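Local coordinates for protein MJ1225 (Methanocaldococcus jannaschii, PDB 3KH5), which is of uncertain function but binds AMP and ADP through CBS domains and is a putative archaeal homologue of the gamma subunit of AMP-activated protein kinase, at residues Pro39-Gly44 / Asn125-Leu130; Gly50-Met55 / Glu84-Ile89; Asn93-Lys98 / Ile107-Thr112. All coordinates share one frame; numbering follows the deposited sequence.

Interaction 1 (Pro39-Gly44 / Asn125-Leu130); sequences PVVNAG and NQLISL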
loop_
_atom_site.group_PDB
_atom_site.type_symbol
_atom_site.label_atom_id
_atom_site.label_comp_id
_atom_site.label_asym_id
_atom_site.label_seq_id
_atom_site.Cartn_x
_atom_site.Cartn_y
_atom_site.Cartn_z
ATOM N N PRO A 39 -0.764 10.565 -6.857
ATOM C CA PRO A 39 -1.685 11.082 -7.871
ATOM C C PRO A 39 -0.939 11.455 -9.142
ATOM O O PRO A 39 0.175 11.988 -9.087
ATOM C CB PRO A 39 -2.264 12.344 -7.219
ATOM C CG PRO A 39 -2.153 12.098 -5.768
ATOM C CD PRO A 39 -0.872 11.329 -5.597
ATOM N N VAL A 40 -1.555 11.137 -10.273
ATOM C CA VAL A 40 -1.037 11.525 -11.566
ATOM C C VAL A 40 -1.905 12.690 -12.041
ATOM O O VAL A 40 -3.137 12.589 -12.098
ATOM C CB VAL A 40 -1.016 10.338 -12.559
ATOM C CG1 VAL A 40 -0.341 10.741 -13.861
ATOM C CG2 VAL A 40 -0.283 9.140 -11.948
ATOM N N VAL A 41 -1.253 13.813 -12.330
ATOM C CA VAL A 41 -1.948 15.046 -12.698
ATOM C C VAL A 41 -1.430 15.609 -14.029
ATOM O O VAL A 41 -0.294 15.332 -14.419
ATOM C CB VAL A 41 -1.813 16.130 -11.587
ATOM C CG1 VAL A 41 -2.448 15.675 -10.274
ATOM C CG2 VAL A 41 -0.353 16.568 -11.388
ATOM N N ASN A 42 -2.253 16.393 -14.724
ATOM C CA ASN A 42 -1.768 17.170 -15.872
ATOM C C ASN A 42 -0.839 18.293 -15.410
ATOM O O ASN A 42 -1.045 18.860 -14.332
ATOM C CB ASN A 42 -2.929 17.780 -16.653
ATOM C CG ASN A 42 -3.850 16.741 -17.251
ATOM O OD1 ASN A 42 -5.069 16.914 -17.264
ATOM N ND2 ASN A 42 -3.276 15.653 -17.753
ATOM N N ALA A 43 0.156 18.638 -16.237
ATOM C CA ALA A 43 1.216 19.589 -15.810
ATOM C C ALA A 43 0.964 21.126 -15.709
ATOM O O ALA A 43 1.499 21.746 -14.785
ATOM C CB ALA A 43 2.505 19.323 -16.621
ATOM N N GLY A 44 0.165 21.767 -16.562
ATOM C CA GLY A 44 -1.035 21.261 -17.184
ATOM C C GLY A 44 -2.033 22.157 -16.463
ATOM O O GLY A 44 -1.741 23.340 -16.188
ATOM N N ASN A 125 -11.981 19.097 -11.022
ATOM C CA ASN A 125 -11.167 17.886 -10.824
ATOM C C ASN A 125 -9.673 18.189 -10.619
ATOM O O ASN A 125 -8.818 17.312 -10.773
ATOM C CB ASN A 125 -11.386 16.877 -11.966
ATOM C CG ASN A 125 -10.915 15.474 -11.615
ATOM O OD1 ASN A 125 -11.300 14.911 -10.587
ATOM N ND2 ASN A 125 -10.086 14.897 -12.478
ATOM N N GLN A 126 -9.376 19.440 -10.260
ATOM C CA GLN A 126 -8.014 19.868 -9.950
ATOM C C GLN A 126 -7.645 19.373 -8.559
ATOM O O GLN A 126 -8.477 19.399 -7.650
ATOM C CB GLN A 126 -7.897 21.397 -10.009
ATOM C CG GLN A 126 -7.993 22.008 -11.407
ATOM C CD GLN A 126 -7.877 23.528 -11.396
ATOM O OE1 GLN A 126 -8.716 24.224 -10.823
ATOM N NE2 GLN A 126 -6.832 24.050 -12.038
ATOM N N LEU A 127 -6.405 18.925 -8.394
ATOM C CA LEU A 127 -5.955 18.409 -7.106
ATOM C C LEU A 127 -5.889 19.519 -6.059
ATOM O O LEU A 127 -5.250 20.551 -6.275
ATOM C CB LEU A 127 -4.596 17.717 -7.235
ATOM C CG LEU A 127 -4.083 17.023 -5.969
ATOM C CD1 LEU A 127 -4.906 15.780 -5.649
ATOM C CD2 LEU A 127 -2.620 16.665 -6.118
ATOM N N ILE A 128 -6.560 19.292 -4.933
ATOM C CA ILE A 128 -6.572 20.230 -3.814
ATOM C C ILE A 128 -5.709 19.686 -2.677
ATOM O O ILE A 128 -4.817 20.376 -2.175
ATOM C CB ILE A 128 -8.032 20.511 -3.330
ATOM C CG1 ILE A 128 -8.804 21.363 -4.357
ATOM C CG2 ILE A 128 -8.052 21.182 -1.950
ATOM C CD1 ILE A 128 -8.024 22.575 -4.918
ATOM N N SER A 129 -5.983 18.441 -2.291
ATOM C CA SER A 129 -5.259 17.760 -1.226
ATOM C C SER A 129 -5.400 16.247 -1.390
ATOM O O SER A 129 -5.655 15.755 -2.491
ATOM C CB SER A 129 -5.791 18.203 0.143
ATOM O OG SER A 129 -4.914 17.796 1.181
ATOM N N LEU A 130 -5.235 15.523 -0.285
ATOM C CA LEU A 130 -5.388 14.073 -0.237
ATOM C C LEU A 130 -5.647 13.663 1.207
ATOM O O LEU A 130 -5.052 14.217 2.134
ATOM C CB LEU A 130 -4.133 13.369 -0.757
ATOM C CG LEU A 130 -4.163 11.835 -0.800
ATOM C CD1 LEU A 130 -4.232 11.342 -2.239
ATOM C CD2 LEU A 130 -2.916 11.294 -0.132
#
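Leu127 packs against Pro39 and Val41, and uses a different part of its side chain for each. Its CB packs against Val41 CG1 at 4.2 Å. Farther out, the CD2 branch reaches Pro39 CB at 4.5 Å, because chi1 of Leu127 (-175°) sends the branched end away from the backbone N. Pro39 is thus shared between two leucines: CB faces Leu127, while CG meets Leu130 CD1 at 4.2 Å, the rigid ring and the leucine end lying at a slant to each other. Leu130 also has CG opposite its backbone N (chi1 -178°), which carries CD1 to the proline ring.

Pro39 and Val41 project from the same side of their strand, as alternate residues do. Leu127 and Leu130 are three apart, and they can share a side because Ile128 and Ser129 together face Ile120 in a classic beta bulge. The short segments 39-41 and 127-130 run antiparallel (173°), their axes 10.1 Å apart at closest approach, and no hydrogen bond joins them; they belong to separate sheets and touch through apolar side chains. At the loop end, Gln126 NE2 bonds to Asn45 O. Pro39 and Leu130 also touch a bound ADP, so the seam ends at a nucleotide. Two CBS domains packed sheet against sheet, with nucleotide in the cleft between them, are typical of the Bateman module.

Interaction 2 (Gly50-Met55 / Glu84-Ile89); sequences GIITSM and EPVREI. With ADP (adenosine-5'-diphosphate), chain D; AMP (adenosine monophosphate), chain F.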
loop_
_atom_site.group_PDB
_atom_site.type_symbol
_atom_site.label_atom_id
_atom_site.label_comp_id
_atom_site.label_asym_id
_atom_site.label_seq_id
_atom_site.Cartn_x
_atom_site.Cartn_y
_atom_site.Cartn_z
ATOM N N GLY A 50 -5.037 10.184 -12.924
ATOM C CA GLY A 50 -4.626 8.831 -12.554
ATOM C C GLY A 50 -4.047 8.769 -11.158
ATOM O O GLY A 50 -3.963 9.787 -10.469
ATOM N N ILE A 51 -3.663 7.566 -10.739
ATOM C CA ILE A 51 -2.991 7.344 -9.461
ATOM C C ILE A 51 -2.113 6.095 -9.588
ATOM O O ILE A 51 -2.470 5.149 -10.296
ATOM C CB ILE A 51 -4.008 7.232 -8.285
ATOM C CG1 ILE A 51 -3.296 7.271 -6.924
ATOM C CG2 ILE A 51 -4.913 5.999 -8.435
ATOM C CD1 ILE A 51 -4.193 7.693 -5.764
ATOM N N ILE A 52 -0.958 6.105 -8.931
ATOM C CA ILE A 52 -0.023 4.985 -8.992
ATOM C C ILE A 52 0.520 4.722 -7.595
ATOM O O ILE A 52 0.974 5.648 -6.914
ATOM C CB ILE A 52 1.120 5.249 -10.024
ATOM C CG1 ILE A 52 1.999 4.008 -10.217
ATOM C CG2 ILE A 52 1.963 6.480 -9.651
ATOM C CD1 ILE A 52 1.572 3.149 -11.406
ATOM N N THR A 53 0.427 3.472 -7.152
ATOM C CA THR A 53 0.902 3.086 -5.827
ATOM C C THR A 53 1.903 1.952 -5.979
ATOM O O THR A 53 2.135 1.467 -7.091
ATOM C CB THR A 53 -0.244 2.594 -4.917
ATOM O OG1 THR A 53 -0.674 1.298 -5.353
ATOM C CG2 THR A 53 -1.433 3.567 -4.926
ATOM N N SER A 54 2.476 1.512 -4.862
ATOM C CA SER A 54 3.442 0.414 -4.873
ATOM C C SER A 54 2.824 -0.896 -5.346
ATOM O O SER A 54 3.525 -1.760 -5.869
ATOM C CB SER A 54 4.085 0.235 -3.495
ATOM O OG SER A 54 3.109 0.050 -2.489
ATOM N N MET A 55 1.515 -1.039 -5.152
ATOM C CA MET A 55 0.790 -2.220 -5.612
ATOM C C MET A 55 0.748 -2.315 -7.126
ATOM O O MET A 55 0.842 -3.407 -7.681
ATOM C CB MET A 55 -0.624 -2.245 -5.042
ATOM C CG MET A 55 -0.684 -2.949 -3.712
ATOM S SD MET A 55 -0.554 -4.725 -3.954
ATOM C CE MET A 55 0.875 -5.014 -2.897
ATOM N N GLU A 84 9.028 3.508 -19.998
ATOM C CA GLU A 84 7.648 3.798 -20.403
ATOM C C GLU A 84 7.023 4.858 -19.496
ATOM O O GLU A 84 7.325 4.901 -18.304
ATOM C CB GLU A 84 6.787 2.528 -20.361
ATOM C CG GLU A 84 7.157 1.461 -21.389
ATOM C CD GLU A 84 6.588 1.727 -22.775
ATOM O OE1 GLU A 84 6.961 0.990 -23.710
ATOM O OE2 GLU A 84 5.772 2.660 -22.937
ATOM N N PRO A 85 6.146 5.713 -20.057
ATOM C CA PRO A 85 5.413 6.677 -19.246
ATOM C C PRO A 85 4.498 5.971 -18.250
ATOM O O PRO A 85 3.946 4.904 -18.546
ATOM C CB PRO A 85 4.593 7.460 -20.276
ATOM C CG PRO A 85 4.465 6.549 -21.437
ATOM C CD PRO A 85 5.751 5.780 -21.480
ATOM N N VAL A 86 4.367 6.573 -17.072
ATOM C CA VAL A 86 3.576 6.022 -15.989
ATOM C C VAL A 86 2.119 5.806 -16.430
ATOM O O VAL A 86 1.427 4.957 -15.866
ATOM C CB VAL A 86 3.698 6.895 -14.698
ATOM C CG1 VAL A 86 2.691 8.040 -14.694
ATOM C CG2 VAL A 86 3.545 6.043 -13.451
ATOM N N ARG A 87 1.673 6.539 -17.454
ATOM C CA ARG A 87 0.307 6.372 -17.960
ATOM C C ARG A 87 0.042 4.931 -18.423
ATOM O O ARG A 87 -1.111 4.480 -18.410
ATOM C CB ARG A 87 -0.040 7.401 -19.053
ATOM C CG ARG A 87 0.464 7.054 -20.439
ATOM C CD ARG A 87 0.375 8.227 -21.392
ATOM N NE ARG A 87 1.228 7.987 -22.553
ATOM C CZ ARG A 87 1.600 8.911 -23.435
ATOM N NH1 ARG A 87 1.196 10.171 -23.312
ATOM N NH2 ARG A 87 2.385 8.568 -24.450
ATOM N N GLU A 88 1.095 4.195 -18.785
ATOM C CA GLU A 88 0.938 2.796 -19.195
ATOM C C GLU A 88 0.479 1.862 -18.068
ATOM O O GLU A 88 -0.142 0.834 -18.342
ATOM C CB GLU A 88 2.216 2.242 -19.846
ATOM C CG GLU A 88 2.525 2.793 -21.247
ATOM C CD GLU A 88 1.605 2.266 -22.353
ATOM O OE1 GLU A 88 0.934 1.226 -22.163
ATOM O OE2 GLU A 88 1.567 2.904 -23.429
ATOM N N ILE A 89 0.781 2.212 -16.816
ATOM C CA ILE A 89 0.466 1.332 -15.677
ATOM C C ILE A 89 -0.337 1.972 -14.534
ATOM O O ILE A 89 -0.660 1.297 -13.552
ATOM C CB ILE A 89 1.737 0.618 -15.101
ATOM C CG1 ILE A 89 2.721 1.621 -14.480
ATOM C CG2 ILE A 89 2.403 -0.261 -16.165
ATOM C CD1 ILE A 89 3.717 0.988 -13.510
HETATM P PB ADP D . -4.997 1.084 -1.039
HETATM O O1B ADP D . -5.819 -0.047 -0.522
HETATM O O2B ADP D . -3.760 1.429 -0.036
HETATM O O3B ADP D . -5.814 2.470 -1.214
HETATM P PA ADP D . -3.054 0.005 -2.481
HETATM O O1A ADP D . -2.989 -1.471 -2.558
HETATM O O2A ADP D . -1.758 0.812 -3.053
HETATM O O3A ADP D . -4.406 0.830 -2.484
HETATM O "O5'" ADP D . -3.427 -0.042 -4.088
HETATM C "C5'" ADP D . -4.273 -1.052 -4.722
HETATM C "C4'" ADP D . -4.806 -0.585 -6.112
HETATM O "O4'" ADP D . -5.826 0.438 -5.876
HETATM C "C3'" ADP D . -3.753 0.041 -7.051
HETATM O "O3'" ADP D . -4.008 -0.398 -8.392
HETATM C "C2'" ADP D . -4.004 1.546 -6.904
HETATM O "O2'" ADP D . -3.635 2.277 -8.085
HETATM C "C1'" ADP D . -5.514 1.586 -6.702
HETATM N N9 ADP D . -5.928 2.827 -5.983
HETATM C C8 ADP D . -5.442 3.347 -4.849
HETATM N N7 ADP D . -6.109 4.471 -4.557
HETATM C C5 ADP D . -7.018 4.660 -5.508
HETATM C C6 ADP D . -7.986 5.625 -5.752
HETATM N N6 ADP D . -8.149 6.655 -4.926
HETATM N N1 ADP D . -8.759 5.500 -6.846
HETATM C C2 ADP D . -8.616 4.481 -7.686
HETATM N N3 ADP D . -7.702 3.545 -7.480
HETATM C C4 ADP D . -6.900 3.615 -6.407
HETATM P P AMP F . 2.124 -3.334 -28.555
HETATM O O1P AMP F . 0.793 -3.074 -29.150
HETATM O O2P AMP F . 2.523 -2.234 -27.430
HETATM O O3P AMP F . 3.298 -3.252 -29.663
HETATM O "O5'" AMP F . 2.256 -4.789 -27.895
HETATM C "C5'" AMP F . 3.230 -5.017 -26.882
HETATM C "C4'" AMP F . 2.955 -6.318 -26.094
HETATM O "O4'" AMP F . 3.052 -6.040 -24.662
HETATM C "C3'" AMP F . 1.569 -6.945 -26.303
HETATM O "O3'" AMP F . 1.633 -8.365 -26.090
HETATM C "C2'" AMP F . 0.720 -6.263 -25.232
HETATM O "O2'" AMP F . -0.311 -7.150 -24.781
HETATM C "C1'" AMP F . 1.709 -6.009 -24.090
HETATM N N9 AMP F . 1.518 -4.682 -23.447
HETATM C C8 AMP F . 1.765 -3.490 -23.994
HETATM N N7 AMP F . 1.480 -2.531 -23.112
HETATM C C5 AMP F . 1.058 -3.116 -21.998
HETATM C C6 AMP F . 0.632 -2.642 -20.762
HETATM N N6 AMP F . 0.592 -1.336 -20.519
HETATM N N1 AMP F . 0.259 -3.525 -19.818
HETATM C C2 AMP F . 0.294 -4.832 -20.052
HETATM N N3 AMP F . 0.696 -5.314 -21.221
HETATM C C4 AMP F . 1.083 -4.485 -22.207
#
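Two adenine rings flank the contact of Ile52 with Val86 and Ile89, one beside each segment. The ADP base has one face covered by Ile51: CG2 sits over C4 at 3.7 Å, and CD1 lies over the five-membered ring, 3.9 Å from N7. The AMP base meets the other segment at its amino edge, where N6 donates both to Glu88 O and to Glu88 OE1, the latter at 3.1 Å and 154°. One residue thus grips the amino group with backbone and side chain together, the bend at chi2 of Glu88 (-73°) folding the carboxylate back to the base. With an alanine in place of Ile51, CG2 and CD1 would be gone, and the ADP adenine would probably lose its apolar cover on that face and be freer to tilt.

Between the two sites the contact is apolar. Ile52 CD1 reaches Ile89 CG1 at 3.6 Å and comes equally near Ile89 O, which Lys66 NZ holds by a hydrogen bond. Val86 CG2 rests against the Ile52 side chain, 4.1 Å from CD1. Val86 and Ile89 are brought to the same strand by a tight 3-10 turn, closed by Ile89 N to Val86 O.

Where the strand ends, Thr53 OG1 donates to ADP O2A at 2.6 Å and, as N-cap, accepts a weak bond from Met55 N. Asp56 also binds the ADP and takes the Thr53 N-H, while Arg37 and Arg180 supply positive charge. A threonine at the strand-to-helix junction with an aspartate three residues on is the nucleotide-binding signature of CBS domains.

Interaction 3 (Asn93-Lys98 / Ile107-Thr112); sequences NVITLK and IETFLT. With ADP (adenosine-5'-diphosphate), chain D.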
loop_
_atom_site.group_PDB
_atom_site.type_symbol
_atom_site.label_atom_id
_atom_site.label_comp_id
_atom_site.label_asym_id
_atom_site.label_seq_id
_atom_site.Cartn_x
_atom_site.Cartn_y
_atom_site.Cartn_z
ATOM N N ASN A 93 -9.729 6.501 -13.863
ATOM C CA ASN A 93 -11.013 6.408 -13.137
ATOM C C ASN A 93 -10.767 6.437 -11.622
ATOM O O ASN A 93 -11.192 5.538 -10.888
ATOM C CB ASN A 93 -11.771 5.116 -13.529
ATOM C CG ASN A 93 -13.265 5.189 -13.212
ATOM O OD1 ASN A 93 -13.792 6.236 -12.823
ATOM N ND2 ASN A 93 -13.962 4.070 -13.393
ATOM N N VAL A 94 -10.064 7.470 -11.169
ATOM C CA VAL A 94 -9.627 7.574 -9.781
ATOM C C VAL A 94 -10.825 7.793 -8.859
ATOM O O VAL A 94 -11.760 8.513 -9.205
ATOM C CB VAL A 94 -8.583 8.718 -9.622
ATOM C CG1 VAL A 94 -8.067 8.820 -8.188
ATOM C CG2 VAL A 94 -7.426 8.519 -10.588
ATOM N N ILE A 95 -10.808 7.149 -7.699
ATOM C CA ILE A 95 -11.770 7.464 -6.656
ATOM C C ILE A 95 -11.292 8.715 -5.918
ATOM O O ILE A 95 -10.257 8.690 -5.239
ATOM C CB ILE A 95 -11.954 6.289 -5.679
ATOM C CG1 ILE A 95 -12.613 5.109 -6.401
ATOM C CG2 ILE A 95 -12.798 6.715 -4.475
ATOM C CD1 ILE A 95 -12.607 3.823 -5.610
ATOM N N THR A 96 -12.044 9.807 -6.061
ATOM C CA THR A 96 -11.720 11.074 -5.397
ATOM C C THR A 96 -12.841 11.568 -4.469
ATOM O O THR A 96 -13.964 11.049 -4.503
ATOM C CB THR A 96 -11.376 12.211 -6.412
ATOM O OG1 THR A 96 -12.564 12.637 -7.094
ATOM C CG2 THR A 96 -10.325 11.772 -7.433
ATOM N N LEU A 97 -12.517 12.572 -3.649
ATOM C CA LEU A 97 -13.512 13.324 -2.865
ATOM C C LEU A 97 -13.544 14.810 -3.260
ATOM O O LEU A 97 -12.511 15.397 -3.599
ATOM C CB LEU A 97 -13.257 13.177 -1.357
ATOM C CG LEU A 97 -13.218 11.775 -0.731
ATOM C CD1 LEU A 97 -12.515 11.809 0.609
ATOM C CD2 LEU A 97 -14.601 11.130 -0.603
ATOM N N LYS A 98 -14.742 15.396 -3.223
ATOM C CA LYS A 98 -14.950 16.824 -3.502
ATOM C C LYS A 98 -14.435 17.649 -2.329
ATOM O O LYS A 98 -14.432 17.161 -1.197
ATOM C CB LYS A 98 -16.439 17.113 -3.740
ATOM C CG LYS A 98 -17.026 16.455 -4.989
ATOM C CD LYS A 98 -16.469 17.088 -6.258
ATOM C CE LYS A 98 -16.636 16.172 -7.461
ATOM N NZ LYS A 98 -15.802 16.645 -8.624
ATOM N N ILE A 107 -14.970 8.093 5.224
ATOM C CA ILE A 107 -15.033 6.797 5.894
ATOM C C ILE A 107 -15.816 5.764 5.081
ATOM O O ILE A 107 -15.341 4.642 4.889
ATOM C CB ILE A 107 -15.567 6.929 7.344
ATOM C CG1 ILE A 107 -14.504 7.594 8.230
ATOM C CG2 ILE A 107 -15.939 5.562 7.917
ATOM C CD1 ILE A 107 -15.021 8.117 9.565
ATOM N N GLU A 108 -16.997 6.141 4.594
ATOM C CA GLU A 108 -17.789 5.228 3.771
ATOM C C GLU A 108 -17.049 4.843 2.487
ATOM O O GLU A 108 -17.152 3.705 2.023
ATOM C CB GLU A 108 -19.155 5.830 3.441
ATOM C CG GLU A 108 -20.138 4.829 2.840
ATOM C CD GLU A 108 -21.475 5.450 2.478
ATOM O OE1 GLU A 108 -22.514 4.805 2.732
ATOM O OE2 GLU A 108 -21.494 6.581 1.943
ATOM N N THR A 109 -16.310 5.798 1.923
ATOM C CA THR A 109 -15.516 5.565 0.720
ATOM C C THR A 109 -14.424 4.534 0.996
ATOM O O THR A 109 -14.283 3.565 0.249
ATOM C CB THR A 109 -14.902 6.883 0.191
ATOM O OG1 THR A 109 -15.952 7.764 -0.223
ATOM C CG2 THR A 109 -13.977 6.630 -0.994
ATOM N N PHE A 110 -13.673 4.737 2.077
ATOM C CA PHE A 110 -12.596 3.820 2.450
ATOM C C PHE A 110 -13.124 2.418 2.737
ATOM O O PHE A 110 -12.510 1.419 2.354
ATOM C CB PHE A 110 -11.840 4.332 3.681
ATOM C CG PHE A 110 -11.076 5.610 3.455
ATOM C CD1 PHE A 110 -10.545 5.919 2.205
ATOM C CD2 PHE A 110 -10.861 6.493 4.510
ATOM C CE1 PHE A 110 -9.835 7.097 2.007
ATOM C CE2 PHE A 110 -10.144 7.671 4.323
ATOM C CZ PHE A 110 -9.632 7.973 3.070
ATOM N N LEU A 111 -14.271 2.361 3.413
ATOM C CA LEU A 111 -14.867 1.101 3.850
ATOM C C LEU A 111 -15.555 0.293 2.743
ATOM O O LEU A 111 -15.572 -0.939 2.802
ATOM C CB LEU A 111 -15.861 1.357 4.989
ATOM C CG LEU A 111 -15.438 1.274 6.462
ATOM C CD1 LEU A 111 -14.064 1.881 6.735
ATOM C CD2 LEU A 111 -16.503 1.928 7.332
ATOM N N THR A 112 -16.129 0.964 1.748
ATOM C CA THR A 112 -16.927 0.249 0.740
ATOM C C THR A 112 -16.281 0.186 -0.636
ATOM O O THR A 112 -16.654 -0.649 -1.465
ATOM C CB THR A 112 -18.347 0.836 0.587
ATOM O OG1 THR A 112 -18.267 2.168 0.072
ATOM C CG2 THR A 112 -19.080 0.848 1.917
HETATM P PB ADP D . -4.997 1.084 -1.039
HETATM O O1B ADP D . -5.819 -0.047 -0.522
HETATM O O2B ADP D . -3.760 1.429 -0.036
HETATM O O3B ADP D . -5.814 2.470 -1.214
HETATM P PA ADP D . -3.054 0.005 -2.481
HETATM O O1A ADP D . -2.989 -1.471 -2.558
HETATM O O2A ADP D . -1.758 0.812 -3.053
HETATM O O3A ADP D . -4.406 0.830 -2.484
HETATM O "O5'" ADP D . -3.427 -0.042 -4.088
HETATM C "C5'" ADP D . -4.273 -1.052 -4.722
HETATM C "C4'" ADP D . -4.806 -0.585 -6.112
HETATM O "O4'" ADP D . -5.826 0.438 -5.876
HETATM C "C3'" ADP D . -3.753 0.041 -7.051
HETATM O "O3'" ADP D . -4.008 -0.398 -8.392
HETATM C "C2'" ADP D . -4.004 1.546 -6.904
HETATM O "O2'" ADP D . -3.635 2.277 -8.085
HETATM C "C1'" ADP D . -5.514 1.586 -6.702
HETATM N N9 ADP D . -5.928 2.827 -5.983
HETATM C C8 ADP D . -5.442 3.347 -4.849
HETATM N N7 ADP D . -6.109 4.471 -4.557
HETATM C C5 ADP D . -7.018 4.660 -5.508
HETATM C C6 ADP D . -7.986 5.625 -5.752
HETATM N N6 ADP D . -8.149 6.655 -4.926
HETATM N N1 ADP D . -8.759 5.500 -6.846
HETATM C C2 ADP D . -8.616 4.481 -7.686
HETATM N N3 ADP D . -7.702 3.545 -7.480
HETATM C C4 ADP D . -6.900 3.615 -6.407
#
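Thr109 points from its helix toward Ile95 and Leu97, and its two branches are divided between them. The methyl CG2 meets Ile95 CG2 at 3.7 Å, and the hydroxyl OG1 lies 3.6 Å from Leu97 CD2. Both pairs lie alongside one another with their ends running in opposing senses, so that each side chain overlaps the flank of its partner. Chi1 of Thr109 (-65°) decides the division: it turns CG2 away from the backbone N and leaves OG1 beside it, where the hydroxyl bonds to Glu105 O one turn back. The oxygen facing Leu97 therefore already has a polar partner.

Leu97 also packs on Ile131 of the strand 127-132. Phe110, next in the helix, turns to Ile131 and to Val136 of helix 133-140, so helix 103-112 covers the sheet as the connection in a beta-alpha-beta unit with the strands 97-98 and 117-121. On the helix surface Thr112 OG1 donates to Glu108 O at 2.7 Å; Thr112 N reaches the same oxygen from the opposite face of the carbonyl plane, a double grip near the helix end.

The backbone of Ile95 meanwhile reads the ADP base. Its N-H donates to N1 at 2.8 Å and 162°, and its carbonyl accepts from N6 at 2.9 Å, almost straight at 173°. This donor-acceptor pair matches the edge of adenine and would probably fit guanine poorly. The side-chain contact, by contrast, is one methyl pair plus a methyl against an already bonded hydroxyl, with no hydrogen bond across it: it sets the helix against a residue whose main chain supplies the hydrogen bonds to the base, while its side chain only packs beside it.

In the fold
From the N terminus, strand 37-41 opens interaction 1, which closes only at strand 127-132, about 80 residues later. Interactions 2 and 3 both fall within that span, one after the other, and no contact crosses another. Interaction 2 closes a loop of 28 residues, largely helical, bringing 84-89 back to strand 48-53. Interaction 3 closes a short one between strand 97-98 and helix 103-112. The outer contact joins the two-stranded sheet of the first CBS range to the three-stranded sheet of the second; interaction 3 reaches that second sheet as well. Val40 N and Gly50 O, 2.8 Å apart, tie interactions 1 and 2; Gly50 packs on Val94, and interactions 2 and 3 share one ADP.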